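Side-chain contact in RmpA (PDB 3BJV), which probably serves as the IIA component of an ascorbate-specific phosphotransferase system, relaying phosphoryl groups for the uptake and phosphorylation of ascorbate: residues K23-L28 with Q98-L103. Numbering follows the deposited sequence.
Sequences KEAVKL and QVLLAL
L100 reaches from its strand to the helix and meets it at A25, and the way its two methyls share the work illustrates how a forked side chain meets a small one. From CB, which stays on the strand's side at 6.0 Å from the CB of A25, the chain climbs to CG, set anti to the carbonyl carbon and beside the backbone N (chi1 -53°); this carries the branch point out toward the helix. There the fork opens around the alanine methyl. CD1 lies 4.1 Å from A25 CB, and CD2 is almost as near to the same atom, at 4.2 Å, so neither branch alone makes the contact. L100 CD2 also turns to the helix backbone, passing 4.1 Å from A25 O. More loosely, L100 CD2 lies 4.5 Å from V26 N.

The contact joins an outer helical layer to the central sheet of the alpha/beta three-layer sandwich of this EIIA family: helix 22-36 packs on the mixed sheet, in which strand 96-104 runs antiparallel to strand 79-85 and parallel to strand 63-65. Beside the fork, L85 of strand 79-85 also touches L100. The next residue, L101, sends its side chain to helix 108-123 instead, packing on L122 and F123.

V26 contributes little here, since its CB points off from the strand and its side chain meets F91 and I47. Farther round the helix, well removed from L100, K27 NZ and E24 OE2 form a salt bridge of 3.3 Å, one turn apart, with the nitrogen on the anti side of the carboxylate oxygen and 15° out of the carboxylate plane.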
loop_
_atom_site.group_PDB
_atom_site.type_symbol
_atom_site.label_atom_id
_atom_site.label_comp_id
_atom_site.label_asym_id
_atom_site.label_seq_id
_atom_site.Cartn_x
_atom_site.Cartn_y
_atom_site.Cartn_z
ATOM N N LYS A 23 -15.799 -16.409 -2.662
ATOM C CA LYS A 23 -15.706 -16.339 -4.134
ATOM C C LYS A 23 -16.860 -15.505 -4.667
ATOM O O LYS A 23 -16.670 -14.739 -5.592
ATOM C CB LYS A 23 -15.749 -17.718 -4.790
ATOM C CG LYS A 23 -14.630 -18.675 -4.353
ATOM C CD LYS A 23 -14.511 -19.827 -5.316
ATOM C CE LYS A 23 -13.326 -20.749 -4.976
ATOM N NZ LYS A 23 -13.811 -21.970 -4.236
ATOM N N GLU A 24 -18.035 -15.677 -4.070
ATOM C CA GLU A 24 -19.173 -14.840 -4.369
ATOM C C GLU A 24 -18.958 -13.374 -3.983
ATOM O O GLU A 24 -19.289 -12.473 -4.748
ATOM C CB GLU A 24 -20.458 -15.322 -3.732
ATOM C CG GLU A 24 -21.548 -14.277 -3.961
ATOM C CD GLU A 24 -22.882 -14.877 -4.310
ATOM O OE1 GLU A 24 -23.419 -15.635 -3.447
ATOM O OE2 GLU A 24 -23.374 -14.574 -5.449
ATOM N N ALA A 25 -18.412 -13.144 -2.805
ATOM C CA ALA A 25 -18.137 -11.784 -2.322
ATOM C C ALA A 25 -17.231 -11.084 -3.352
ATOM O O ALA A 25 -17.469 -9.968 -3.772
ATOM C CB ALA A 25 -17.483 -11.861 -0.938
ATOM N N VAL A 26 -16.207 -11.805 -3.778
ATOM C CA VAL A 26 -15.271 -11.316 -4.774
ATOM C C VAL A 26 -15.969 -11.065 -6.112
ATOM O O VAL A 26 -15.767 -10.033 -6.712
ATOM C CB VAL A 26 -14.037 -12.256 -4.892
ATOM C CG1 VAL A 26 -13.183 -11.897 -6.110
ATOM C CG2 VAL A 26 -13.236 -12.153 -3.626
ATOM N N LYS A 27 -16.797 -11.992 -6.573
ATOM C CA LYS A 27 -17.568 -11.755 -7.799
ATOM C C LYS A 27 -18.374 -10.417 -7.745
ATOM O O LYS A 27 -18.388 -9.625 -8.694
ATOM C CB LYS A 27 -18.534 -12.929 -8.026
ATOM C CG LYS A 27 -19.361 -12.794 -9.328
ATOM C CD LYS A 27 -20.582 -13.703 -9.248
ATOM C CE LYS A 27 -21.828 -12.913 -8.965
ATOM N NZ LYS A 27 -22.932 -13.793 -8.589
ATOM N N LEU A 28 -19.076 -10.222 -6.643
ATOM C CA LEU A 28 -19.890 -9.046 -6.451
ATOM C C LEU A 28 -19.099 -7.764 -6.545
ATOM O O LEU A 28 -19.648 -6.752 -6.970
ATOM C CB LEU A 28 -20.567 -9.092 -5.094
ATOM C CG LEU A 28 -21.615 -10.177 -4.913
ATOM C CD1 LEU A 28 -22.029 -10.135 -3.476
ATOM C CD2 LEU A 28 -22.859 -10.050 -5.870
ATOM N N GLN A 98 -16.435 -7.941 5.632
ATOM C CA GLN A 98 -17.754 -7.401 5.385
ATOM C C GLN A 98 -17.817 -6.264 4.353
ATOM O O GLN A 98 -18.870 -5.949 3.846
ATOM C CB GLN A 98 -18.402 -6.973 6.685
ATOM C CG GLN A 98 -19.901 -7.024 6.533
ATOM C CD GLN A 98 -20.638 -6.916 7.852
ATOM O OE1 GLN A 98 -21.867 -7.041 7.888
ATOM N NE2 GLN A 98 -19.885 -6.714 8.951
ATOM N N VAL A 99 -16.675 -5.628 4.068
ATOM C CA VAL A 99 -16.623 -4.534 3.084
ATOM C C VAL A 99 -15.579 -4.855 2.017
ATOM O O VAL A 99 -14.444 -5.200 2.348
ATOM C CB VAL A 99 -16.323 -3.154 3.720
ATOM C CG1 VAL A 99 -16.496 -2.040 2.700
ATOM C CG2 VAL A 99 -17.207 -2.902 4.951
ATOM N N LEU A 100 -15.965 -4.740 0.740
ATOM C CA LEU A 100 -15.026 -5.006 -0.349
ATOM C C LEU A 100 -14.860 -3.800 -1.271
ATOM O O LEU A 100 -15.830 -3.255 -1.802
ATOM C CB LEU A 100 -15.358 -6.299 -1.128
ATOM C CG LEU A 100 -15.503 -7.527 -0.264
ATOM C CD1 LEU A 100 -16.979 -7.860 -0.111
ATOM C CD2 LEU A 100 -14.792 -8.675 -0.923
ATOM N N LEU A 101 -13.621 -3.356 -1.395
ATOM C CA LEU A 101 -13.286 -2.287 -2.281
ATOM C C LEU A 101 -12.316 -2.842 -3.355
ATOM O O LEU A 101 -11.114 -2.979 -3.107
ATOM C CB LEU A 101 -12.717 -1.105 -1.498
ATOM C CG LEU A 101 -12.936 0.309 -2.065
ATOM C CD1 LEU A 101 -12.651 1.368 -0.961
ATOM C CD2 LEU A 101 -12.029 0.536 -3.283
ATOM N N ALA A 102 -12.877 -3.225 -4.502
ATOM C CA ALA A 102 -12.100 -3.747 -5.621
ATOM C C ALA A 102 -11.377 -2.625 -6.324
ATOM O O ALA A 102 -11.859 -1.508 -6.435
ATOM C CB ALA A 102 -12.952 -4.452 -6.574
ATOM N N LEU A 103 -10.217 -2.954 -6.832
ATOM C CA LEU A 103 -9.285 -1.977 -7.270
ATOM C C LEU A 103 -8.895 -2.407 -8.662
ATOM O O LEU A 103 -8.480 -3.576 -8.835
ATOM C CB LEU A 103 -8.071 -2.091 -6.313
ATOM C CG LEU A 103 -6.682 -1.489 -6.575
ATOM C CD1 LEU A 103 -6.816 -0.126 -7.336
ATOM C CD2 LEU A 103 -6.010 -1.289 -5.211
#